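FrpC operon protein (PDB 5EDF) binds the RTX protein FrpC as its iron-regulated partner FrpD in Neisseria meningitidis and is putatively involved in adhesion. Local coordinates at residues Gln3-Asn8 with Asp54-Asn59; Phe21-Thr26 with Asn187-Gln192; Leu35-Gln40 with Val98-Ile103; Val182-Asn187 with Gly210-Val215. One frame throughout, in Å; residues are numbered along the deposited sequence. Where two conformers were deposited one is given.

Contact 1 (Gln3-Asn8 with Asp54-Asn59)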
# COMPACT_ATOMS: atom_id res chain seq x y z
N GLN A 3 3.58 0.75 -27.29
CA GLN A 3 2.79 1.95 -27.51
C GLN A 3 1.75 2.13 -26.40
O GLN A 3 1.08 1.17 -26.01
CB GLN A 3 2.05 1.87 -28.85
CG GLN A 3 2.94 1.86 -30.10
CD GLN A 3 2.14 1.83 -31.41
OE1 GLN A 3 1.02 2.35 -31.48
NE2 GLN A 3 2.73 1.24 -32.44
N THR A 4 1.58 3.36 -25.92
CA THR A 4 0.64 3.64 -24.84
C THR A 4 -0.62 4.22 -25.43
O THR A 4 -0.57 4.93 -26.45
CB THR A 4 1.23 4.62 -23.79
OG1 THR A 4 2.46 4.10 -23.29
CG2 THR A 4 0.29 4.83 -22.62
N SER A 5 -1.75 3.89 -24.82
CA SER A 5 -3.07 4.35 -25.22
C SER A 5 -3.85 4.73 -23.97
O SER A 5 -3.74 4.05 -22.94
CB SER A 5 -3.84 3.24 -25.96
OG SER A 5 -3.08 2.70 -27.03
N PHE A 6 -4.67 5.78 -24.09
CA PHE A 6 -5.53 6.21 -23.00
C PHE A 6 -6.98 6.32 -23.52
O PHE A 6 -7.63 7.36 -23.43
CB PHE A 6 -5.05 7.55 -22.45
CG PHE A 6 -3.66 7.52 -21.89
CD1 PHE A 6 -3.44 7.27 -20.54
CD2 PHE A 6 -2.58 7.74 -22.71
CE1 PHE A 6 -2.15 7.24 -20.03
CE2 PHE A 6 -1.29 7.70 -22.21
CZ PHE A 6 -1.08 7.46 -20.87
N ASN A 7 -7.46 5.21 -24.08
CA ASN A 7 -8.73 5.19 -24.80
C ASN A 7 -9.95 4.88 -23.93
O ASN A 7 -11.06 4.81 -24.45
CB ASN A 7 -8.72 4.11 -25.91
CG ASN A 7 -7.61 4.29 -26.95
OD1 ASN A 7 -7.24 5.41 -27.27
ND2 ASN A 7 -7.11 3.16 -27.49
N ASN A 8 -9.76 4.65 -22.63
CA ASN A 8 -10.88 4.29 -21.75
C ASN A 8 -11.52 5.54 -21.14
O ASN A 8 -10.82 6.51 -20.88
CB ASN A 8 -10.45 3.32 -20.64
CG ASN A 8 -10.31 1.88 -21.12
OD1 ASN A 8 -11.04 1.41 -21.98
ND2 ASN A 8 -9.34 1.16 -20.52
N ASP A 54 0.01 -7.30 -26.73
CA ASP A 54 -0.60 -8.26 -25.84
C ASP A 54 -0.70 -7.72 -24.40
O ASP A 54 -1.63 -8.01 -23.67
CB ASP A 54 0.20 -9.59 -25.89
CG ASP A 54 0.33 -10.19 -27.33
OD1 ASP A 54 -0.07 -9.58 -28.36
OD2 ASP A 54 0.90 -11.31 -27.45
N ALA A 55 0.27 -6.89 -23.99
CA ALA A 55 0.35 -6.38 -22.63
C ALA A 55 1.32 -5.21 -22.60
O ALA A 55 2.15 -5.07 -23.50
CB ALA A 55 0.83 -7.48 -21.71
N TYR A 56 1.22 -4.40 -21.55
CA TYR A 56 2.28 -3.43 -21.22
C TYR A 56 3.41 -4.15 -20.48
O TYR A 56 3.20 -4.65 -19.38
CB TYR A 56 1.74 -2.29 -20.35
CG TYR A 56 0.87 -1.33 -21.08
CD1 TYR A 56 1.39 -0.38 -21.93
CD2 TYR A 56 -0.49 -1.34 -20.89
CE1 TYR A 56 0.56 0.51 -22.62
CE2 TYR A 56 -1.33 -0.45 -21.57
CZ TYR A 56 -0.79 0.47 -22.40
OH TYR A 56 -1.62 1.36 -23.04
N SER A 57 4.59 -4.19 -21.09
CA SER A 57 5.79 -4.78 -20.47
C SER A 57 6.41 -3.76 -19.54
O SER A 57 6.81 -2.68 -19.96
CB SER A 57 6.80 -5.16 -21.55
OG SER A 57 6.32 -6.19 -22.38
N ILE A 58 6.44 -4.07 -18.24
CA ILE A 58 6.86 -3.09 -17.23
C ILE A 58 7.76 -3.76 -16.20
O ILE A 58 7.88 -4.98 -16.19
CB ILE A 58 5.64 -2.46 -16.54
CG1 ILE A 58 4.66 -3.52 -15.99
CG2 ILE A 58 4.78 -1.69 -17.54
CD1 ILE A 58 5.13 -4.27 -14.92
N ASN A 59 8.45 -2.95 -15.42
CA ASN A 59 9.19 -3.41 -14.24
C ASN A 59 8.46 -3.14 -12.94
O ASN A 59 8.75 -3.78 -11.94
CB ASN A 59 10.56 -2.70 -14.15
CG ASN A 59 11.44 -2.96 -15.36
OD1 ASN A 59 12.14 -2.06 -15.81
ND2 ASN A 59 11.41 -4.18 -15.86

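Contact 2 (Phe21-Thr26 with Asn187-Gln192)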
# COMPACT_ATOMS: atom_id res chain seq x y z
N PHE A 21 -0.79 -6.18 -17.83
CA PHE A 21 0.62 -5.89 -17.64
C PHE A 21 1.39 -7.19 -17.68
O PHE A 21 0.86 -8.23 -17.40
CB PHE A 21 0.82 -5.23 -16.31
CG PHE A 21 0.20 -3.86 -16.20
CD1 PHE A 21 0.90 -2.73 -16.57
CD2 PHE A 21 -1.09 -3.71 -15.73
CE1 PHE A 21 0.34 -1.46 -16.47
CE2 PHE A 21 -1.64 -2.45 -15.59
CZ PHE A 21 -0.93 -1.33 -15.99
N ASP A 22 2.66 -7.10 -18.07
CA ASP A 22 3.54 -8.25 -18.16
C ASP A 22 4.87 -7.95 -17.50
O ASP A 22 5.51 -6.99 -17.86
CB ASP A 22 3.78 -8.68 -19.62
CG ASP A 22 4.67 -9.86 -19.72
OD1 ASP A 22 4.18 -10.99 -19.50
OD2 ASP A 22 5.86 -9.65 -19.99
N PHE A 23 5.21 -8.74 -16.47
CA PHE A 23 6.51 -8.71 -15.83
C PHE A 23 7.34 -9.88 -16.34
O PHE A 23 7.21 -10.98 -15.82
CB PHE A 23 6.39 -8.88 -14.31
CG PHE A 23 5.65 -7.78 -13.58
CD1 PHE A 23 6.32 -6.68 -13.04
CD2 PHE A 23 4.32 -7.95 -13.27
CE1 PHE A 23 5.63 -5.72 -12.29
CE2 PHE A 23 3.63 -6.99 -12.49
CZ PHE A 23 4.32 -5.89 -12.02
N GLN A 24 8.14 -9.64 -17.36
CA GLN A 24 8.96 -10.69 -17.96
C GLN A 24 8.21 -12.01 -18.10
O GLN A 24 8.74 -13.07 -17.73
CB GLN A 24 10.27 -10.86 -17.19
CG GLN A 24 11.03 -9.57 -16.94
CD GLN A 24 11.70 -9.00 -18.18
OE1 GLN A 24 11.92 -9.69 -19.18
NE2 GLN A 24 12.05 -7.72 -18.10
N GLY A 25 7.01 -11.96 -18.66
CA GLY A 25 6.22 -13.16 -18.89
C GLY A 25 5.06 -13.39 -17.94
O GLY A 25 4.12 -14.10 -18.26
N THR A 26 5.12 -12.79 -16.74
CA THR A 26 4.09 -12.99 -15.74
C THR A 26 3.02 -11.89 -15.88
O THR A 26 3.33 -10.70 -15.77
CB THR A 26 4.69 -12.92 -14.35
OG1 THR A 26 5.64 -14.01 -14.19
CG2 THR A 26 3.62 -13.07 -13.31
N ASN A 187 2.96 -13.77 -3.42
CA ASN A 187 2.86 -14.60 -4.63
C ASN A 187 3.97 -14.30 -5.65
O ASN A 187 3.69 -14.27 -6.84
CB ASN A 187 1.49 -14.40 -5.33
CG ASN A 187 0.31 -15.02 -4.57
OD1 ASN A 187 0.25 -14.99 -3.34
ND2 ASN A 187 -0.65 -15.54 -5.33
N GLY A 188 5.20 -14.07 -5.20
CA GLY A 188 6.33 -13.80 -6.11
C GLY A 188 6.55 -12.32 -6.44
O GLY A 188 7.53 -11.95 -7.10
N PHE A 189 5.63 -11.49 -5.97
CA PHE A 189 5.71 -10.05 -6.16
C PHE A 189 6.19 -9.38 -4.90
O PHE A 189 5.97 -9.90 -3.80
CB PHE A 189 4.36 -9.44 -6.57
CG PHE A 189 3.81 -10.02 -7.83
CD1 PHE A 189 4.22 -9.53 -9.03
CD2 PHE A 189 2.92 -11.12 -7.81
CE1 PHE A 189 3.76 -10.14 -10.24
CE2 PHE A 189 2.43 -11.69 -8.98
CZ PHE A 189 2.86 -11.20 -10.19
N THR A 190 6.88 -8.27 -5.03
CA THR A 190 7.11 -7.40 -3.89
C THR A 190 6.08 -6.28 -3.94
O THR A 190 5.76 -5.77 -5.01
CB THR A 190 8.52 -6.83 -3.85
OG1 THR A 190 8.75 -6.02 -5.01
CG2 THR A 190 9.57 -7.95 -3.80
N VAL A 191 5.54 -5.95 -2.76
CA VAL A 191 4.45 -4.99 -2.65
C VAL A 191 4.83 -4.06 -1.52
O VAL A 191 4.96 -4.49 -0.36
CB VAL A 191 3.14 -5.72 -2.41
CG1 VAL A 191 2.02 -4.74 -2.25
CG2 VAL A 191 2.87 -6.68 -3.59
N GLN A 192 5.10 -2.80 -1.84
CA GLN A 192 5.69 -1.84 -0.91
C GLN A 192 4.86 -0.58 -0.94
O GLN A 192 4.56 -0.04 -2.02
CB GLN A 192 7.13 -1.57 -1.29
CG GLN A 192 8.02 -2.80 -1.23
CD GLN A 192 9.41 -2.63 -1.74
OE1 GLN A 192 9.83 -1.55 -2.13
NE2 GLN A 192 10.15 -3.74 -1.76

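Contact 3 (Leu35-Gln40 with Val98-Ile103)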
# COMPACT_ATOMS: atom_id res chain seq x y z
N LEU A 35 -5.76 2.61 -11.39
CA LEU A 35 -4.65 3.19 -12.17
C LEU A 35 -4.76 4.69 -12.37
O LEU A 35 -4.42 5.21 -13.44
CB LEU A 35 -4.50 2.46 -13.51
CG LEU A 35 -4.31 0.93 -13.42
CD1 LEU A 35 -4.50 0.31 -14.80
CD2 LEU A 35 -2.98 0.56 -12.79
N ALA A 36 -5.17 5.41 -11.34
CA ALA A 36 -5.42 6.84 -11.45
C ALA A 36 -4.21 7.65 -11.92
O ALA A 36 -4.37 8.72 -12.53
CB ALA A 36 -5.99 7.42 -10.14
N ARG A 37 -2.99 7.19 -11.62
CA ARG A 37 -1.82 7.94 -12.12
C ARG A 37 -1.59 7.80 -13.64
O ARG A 37 -0.86 8.60 -14.25
CB ARG A 37 -0.54 7.53 -11.41
CG ARG A 37 -0.49 7.95 -9.98
CD ARG A 37 0.76 7.49 -9.28
NE ARG A 37 0.94 8.04 -7.95
CZ ARG A 37 1.53 9.19 -7.66
NH1 ARG A 37 2.03 9.96 -8.64
NH2 ARG A 37 1.66 9.56 -6.42
N TYR A 38 -2.26 6.84 -14.23
CA TYR A 38 -2.09 6.52 -15.66
C TYR A 38 -3.26 7.09 -16.44
O TYR A 38 -3.97 6.38 -17.14
CB TYR A 38 -1.98 5.01 -15.83
CG TYR A 38 -0.89 4.30 -15.08
CD1 TYR A 38 0.23 3.83 -15.71
CD2 TYR A 38 -1.03 3.98 -13.75
CE1 TYR A 38 1.21 3.09 -15.04
CE2 TYR A 38 -0.06 3.25 -13.09
CZ TYR A 38 1.03 2.81 -13.73
OH TYR A 38 2.00 2.10 -13.06
N THR A 39 -3.42 8.40 -16.32
CA THR A 39 -4.54 9.12 -16.89
C THR A 39 -4.03 10.40 -17.55
O THR A 39 -2.86 10.83 -17.32
CB THR A 39 -5.62 9.47 -15.84
OG1 THR A 39 -5.01 10.24 -14.77
CG2 THR A 39 -6.22 8.27 -15.25
N GLN A 40 -4.90 10.99 -18.35
CA GLN A 40 -4.67 12.29 -18.95
C GLN A 40 -5.91 13.15 -18.79
O GLN A 40 -7.00 12.64 -18.58
CB GLN A 40 -4.31 12.14 -20.43
CG GLN A 40 -2.99 11.43 -20.67
CD GLN A 40 -2.67 11.30 -22.13
OE1 GLN A 40 -3.55 11.27 -22.98
NE2 GLN A 40 -1.38 11.23 -22.43
N VAL A 98 -5.44 9.01 -0.47
CA VAL A 98 -5.18 8.09 -1.55
C VAL A 98 -3.74 7.61 -1.38
O VAL A 98 -2.79 8.42 -1.41
CB VAL A 98 -5.41 8.74 -2.93
CG1 VAL A 98 -4.97 7.78 -4.03
CG2 VAL A 98 -6.89 9.19 -3.11
N ASP A 99 -3.60 6.29 -1.25
CA ASP A 99 -2.30 5.66 -1.05
C ASP A 99 -1.80 5.03 -2.35
O ASP A 99 -2.60 4.53 -3.16
CB ASP A 99 -2.41 4.57 0.03
CG ASP A 99 -2.78 5.09 1.38
OD1 ASP A 99 -2.42 6.23 1.73
OD2 ASP A 99 -3.41 4.31 2.15
N ASP A 100 -0.49 5.03 -2.54
CA ASP A 100 0.16 4.38 -3.67
C ASP A 100 0.76 3.07 -3.25
O ASP A 100 1.39 2.98 -2.19
CB ASP A 100 1.25 5.28 -4.23
CG ASP A 100 0.68 6.52 -4.87
OD1 ASP A 100 -0.05 6.38 -5.85
OD2 ASP A 100 1.01 7.61 -4.37
N ILE A 101 0.58 2.05 -4.06
CA ILE A 101 1.11 0.72 -3.77
C ILE A 101 1.96 0.29 -4.95
O ILE A 101 1.48 0.25 -6.08
CB ILE A 101 -0.03 -0.30 -3.48
CG1 ILE A 101 -0.87 0.16 -2.27
CG2 ILE A 101 0.59 -1.69 -3.30
CD1 ILE A 101 -2.17 -0.57 -2.12
N VAL A 102 3.25 0.03 -4.70
CA VAL A 102 4.20 -0.27 -5.75
C VAL A 102 4.42 -1.77 -5.81
O VAL A 102 4.85 -2.39 -4.84
CB VAL A 102 5.50 0.51 -5.58
CG1 VAL A 102 6.52 0.13 -6.67
CG2 VAL A 102 5.25 2.01 -5.60
N ILE A 103 4.17 -2.33 -6.99
CA ILE A 103 4.23 -3.77 -7.25
C ILE A 103 5.36 -4.05 -8.23
O ILE A 103 5.40 -3.45 -9.31
CB ILE A 103 2.91 -4.28 -7.83
CG1 ILE A 103 1.75 -3.94 -6.93
CG2 ILE A 103 2.99 -5.81 -8.08
CD1 ILE A 103 0.37 -4.16 -7.54

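Contact 4 (Val182-Asn187 with Gly210-Val215)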
# COMPACT_ATOMS: atom_id res chain seq x y z
N VAL A 182 4.98 -0.34 4.83
CA VAL A 182 4.78 -1.77 4.70
C VAL A 182 5.67 -2.27 3.57
O VAL A 182 5.61 -1.78 2.42
CB VAL A 182 3.33 -2.13 4.39
CG1 VAL A 182 3.20 -3.64 4.29
CG2 VAL A 182 2.39 -1.56 5.46
N GLY A 183 6.48 -3.27 3.87
CA GLY A 183 7.15 -4.10 2.88
C GLY A 183 6.60 -5.48 2.89
O GLY A 183 6.45 -6.03 3.97
N SER A 184 6.31 -6.08 1.76
CA SER A 184 5.74 -7.40 1.72
C SER A 184 6.12 -8.15 0.48
O SER A 184 6.57 -7.53 -0.52
CB SER A 184 4.23 -7.32 1.87
OG SER A 184 3.62 -6.73 0.72
N CYS A 185 5.89 -9.45 0.50
CA CYS A 185 6.08 -10.32 -0.65
C CYS A 185 4.83 -11.16 -0.77
O CYS A 185 4.42 -11.78 0.21
CB CYS A 185 7.31 -11.21 -0.46
SG CYS A 185 8.82 -10.19 -0.19
N ILE A 186 4.18 -11.07 -1.93
CA ILE A 186 2.88 -11.70 -2.18
C ILE A 186 2.99 -12.45 -3.49
O ILE A 186 3.10 -11.84 -4.55
CB ILE A 186 1.75 -10.65 -2.25
CG1 ILE A 186 1.66 -9.87 -0.95
CG2 ILE A 186 0.40 -11.31 -2.63
CD1 ILE A 186 0.79 -8.64 -0.95
N ASN A 187 2.96 -13.77 -3.42
CA ASN A 187 2.86 -14.60 -4.63
C ASN A 187 3.97 -14.30 -5.65
O ASN A 187 3.69 -14.27 -6.84
CB ASN A 187 1.49 -14.40 -5.33
CG ASN A 187 0.31 -15.02 -4.57
OD1 ASN A 187 0.25 -14.99 -3.34
ND2 ASN A 187 -0.65 -15.54 -5.33
N GLY A 210 -5.36 -5.14 9.10
CA GLY A 210 -6.54 -5.16 8.25
C GLY A 210 -6.26 -4.58 6.88
O GLY A 210 -6.70 -5.12 5.87
N TYR A 211 -5.56 -3.46 6.85
CA TYR A 211 -5.20 -2.82 5.57
C TYR A 211 -4.37 -3.80 4.76
O TYR A 211 -4.65 -4.00 3.56
CB TYR A 211 -4.48 -1.50 5.87
CG TYR A 211 -4.25 -0.59 4.67
CD1 TYR A 211 -4.80 0.66 4.62
CD2 TYR A 211 -3.46 -1.01 3.60
CE1 TYR A 211 -4.57 1.50 3.54
CE2 TYR A 211 -3.24 -0.19 2.52
CZ TYR A 211 -3.80 1.07 2.48
OH TYR A 211 -3.54 1.85 1.35
N HIS A 212 -3.35 -4.38 5.38
CA HIS A 212 -2.49 -5.27 4.63
C HIS A 212 -3.21 -6.50 4.12
O HIS A 212 -2.97 -6.92 2.99
CB HIS A 212 -1.23 -5.66 5.40
CG HIS A 212 -0.27 -6.37 4.54
ND1 HIS A 212 0.24 -5.78 3.39
CD2 HIS A 212 0.22 -7.62 4.57
CE1 HIS A 212 0.98 -6.66 2.76
NE2 HIS A 212 1.01 -7.79 3.46
N GLN A 213 -4.14 -7.04 4.90
CA GLN A 213 -4.93 -8.17 4.43
C GLN A 213 -5.72 -7.78 3.19
O GLN A 213 -5.87 -8.57 2.25
CB GLN A 213 -5.87 -8.67 5.54
CG GLN A 213 -5.15 -9.35 6.67
CD GLN A 213 -6.04 -9.65 7.88
OE1 GLN A 213 -7.05 -9.00 8.11
NE2 GLN A 213 -5.62 -10.61 8.67
N GLN A 214 -6.25 -6.55 3.16
CA GLN A 214 -6.96 -6.08 1.98
C GLN A 214 -6.02 -5.95 0.77
O GLN A 214 -6.39 -6.31 -0.32
CB GLN A 214 -7.67 -4.76 2.28
CG GLN A 214 -8.79 -4.93 3.31
CD GLN A 214 -9.21 -3.61 3.91
OE1 GLN A 214 -9.10 -2.57 3.26
NE2 GLN A 214 -9.67 -3.64 5.15
N VAL A 215 -4.79 -5.50 1.00
CA VAL A 215 -3.80 -5.37 -0.07
C VAL A 215 -3.45 -6.76 -0.61
O VAL A 215 -3.37 -6.94 -1.82
CB VAL A 215 -2.55 -4.63 0.40
CG1 VAL A 215 -1.48 -4.69 -0.67
CG2 VAL A 215 -2.90 -3.21 0.73

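Contact 1 (Gln3-Asn8 with Asp54-Asn59)
Y56 reaches across to the N-terminal arm with its phenol, and S5 N donates to Y56 OH at 3.1 Å with a moderately bent N-H...O angle of 155°. T4 lies along the same end of the ring: its CA sits at the edge, in the ring plane, 3.8 Å from Y56 CE1. The methyl T4 CG2 flanks the hydroxyl, 4.0 Å from Y56 OH, while the T4 and Y56 side chains cross at about a right angle. Q3 contributes its carbonyl, with Q3 O 3.5 Å from Y56 CE1. The tyrosine stands on the short strand 56-57, which pairs in parallel with strand 18-23 through backbone bonds of Y56 to T20 and D22. The arm Q3-N8 has no strand partner in residues 54-59; farther on, N7 and N8 both face W46 in a classic beta bulge. Behind the first shell, Y56 OH donates to S48 O, so the hydroxyl is gripped as both donor and acceptor. T50 OG1 is bonded to Q3 O and, in one of the two conformers of S5, to S5 OG; it also makes a weak hydrogen bond to Y56 OH, while the S5 backbone is itself bonded to S48.

Contact 2 (Phe21-Thr26 with Asn187-Gln192)
F189 carries most of this buried contact, turning the far end of its ring to F23 and T26. F189 CE1 meets F23 CD2 at 3.8 Å and F23 CE2 at 3.9 Å, and the neighbouring corner, F189 CZ, takes the methyl T26 CG2 at 3.7 Å. The two phenyl rings meet obliquely, with centroids 5.6 Å apart and planes at 59°. F23 CD2 lies at the edge of the F189 ring, near its plane. T26 approaches from the opposite direction to F189, with CG2 anti to the backbone N (chi1 -64° for OG1), which sends the methyl rather than the hydroxyl onto the ring. F23 and T26 are the two ends of a type I' turn that closes the hairpin of strands 18-23 and 26-31; F23 N bonds to T26 O at 2.8 Å and T26 N to F23 O at 2.9 Å, fixing the two side chains beside each other. Q24 and G25 make the bend with positive phi, and an Asx motif braces it: G25 N donates to D22 OD2 at 2.9 Å, while K27 pairs with D22 OD1. On the other side F189 begins strand 189-193 of the large antiparallel sheet, straight after N187 and G188, which also have positive phi. The hairpin of the smaller sheet is thereby packed against this strand. M28 touches both phenylalanines, I61 adds to the packing round F23, and K105 of strand 98-105 lies against F23 and T26.

Contact 3 (Leu35-Gln40 with Val98-Ile103)
R37 reaches from a type I beta turn, L35-Y38, to D100 on strand 98-105 of the large antiparallel sheet, and the two close a side-on, two-point salt bridge. R37 NE donates to D100 OD1 at 2.9 Å and almost straight, at 175°; R37 NH2 donates to D100 OD2, also at 2.9 Å. Each carboxylate oxygen therefore has its own nitrogen. The arginine chain runs extended from CG to NE, which carries the guanidinium out from the turn to the strand. Both acceptors lie near the guanidinium plane, yet the nitrogens come from above the carboxylate, since the two planes are turned 50° apart. D100 OD1 has a second partner, the hydroxyl of S64 on the adjoining strand 61-70, so this oxygen takes two bonds and the carboxylate is held from the sheet as well as from the turn. E62 adds another negative charge, but only a long, weak ion pair to R37 NE. F90 of helix 84-93 packs against both partners of the bridge, and a pentaethylene glycol, probably from the crystallisation liquor, lies about 4 Å from the R37 side chain at this surface. The turn that presents R37 is pinned by Y38 N donating to L35 O at 2.8 Å and by Y38 OH accepting from E62 N. Just beyond it, T39 OG1 donates to A36 O at 2.8 Å.

Contact 4 (Val182-Asn187 with Gly210-Val215)
H212 lays the CE1 corner of its imidazole against S184, with S184 OG 3.3 Å and S184 CB 3.4 Å from H212 CE1. The serine oxygen sits at the ring edge, near its plane. V182 and I186, which point toward the helix from the same face of the strand as S184, flank the ring as well: V182 CG1 is 3.8 Å from H212 ND1, and I186 CD1 is 4.2 Å from H212 CE1. With CG anti to the backbone N (chi1 -170°), the histidine stretches from helix 205-224 to the sheet. Strand 182-186 and helix 210-215 run roughly the same way, their axes 11.0 Å apart and inclined at 38°, so this helix covers one face of the large antiparallel sheet. V215, one turn on, also faces the strand and packs on V191 and Y193. C185 points away from the helix, to its disulfide with C108. S184 OG and H212 ND1 find partners on the next strand: S184 OG donates to V191 O, and H212 ND1 is bonded to Y193 OH. S184 and H212 thus touch closely without a hydrogen bond between them. Both bonds run to strand 189-193, which probably helps to fix how the serine hydroxyl and the imidazole are turned, and the imidazole's mainly apolar, buried surroundings would probably favour its neutral form.

How the contacts relate
Contacts 2 and 4 are buried and contact 1 partly so, while contact 3 lies at the surface; the chemistry follows. A single amide-to-phenol bond marks contact 1, aromatic and methyl packing contact 2, a charged pair contact 3, and a histidine among serine and aliphatic groups contact 4. Contacts 1 and 2 meet in the small sheet, where Y56 O and I58 N pair with D22 of strand 18-23. Contacts 2, 3 and 4 all reach the large sheet: Q192 pairs with V102, and contacts 2 and 4 share N187, with V191 packing on I186. D99 on the strand of contact 3 bonds to Y211 of the contact 4 helix, whereas F6 touches Y38 and Q40, joining contacts 1 and 3.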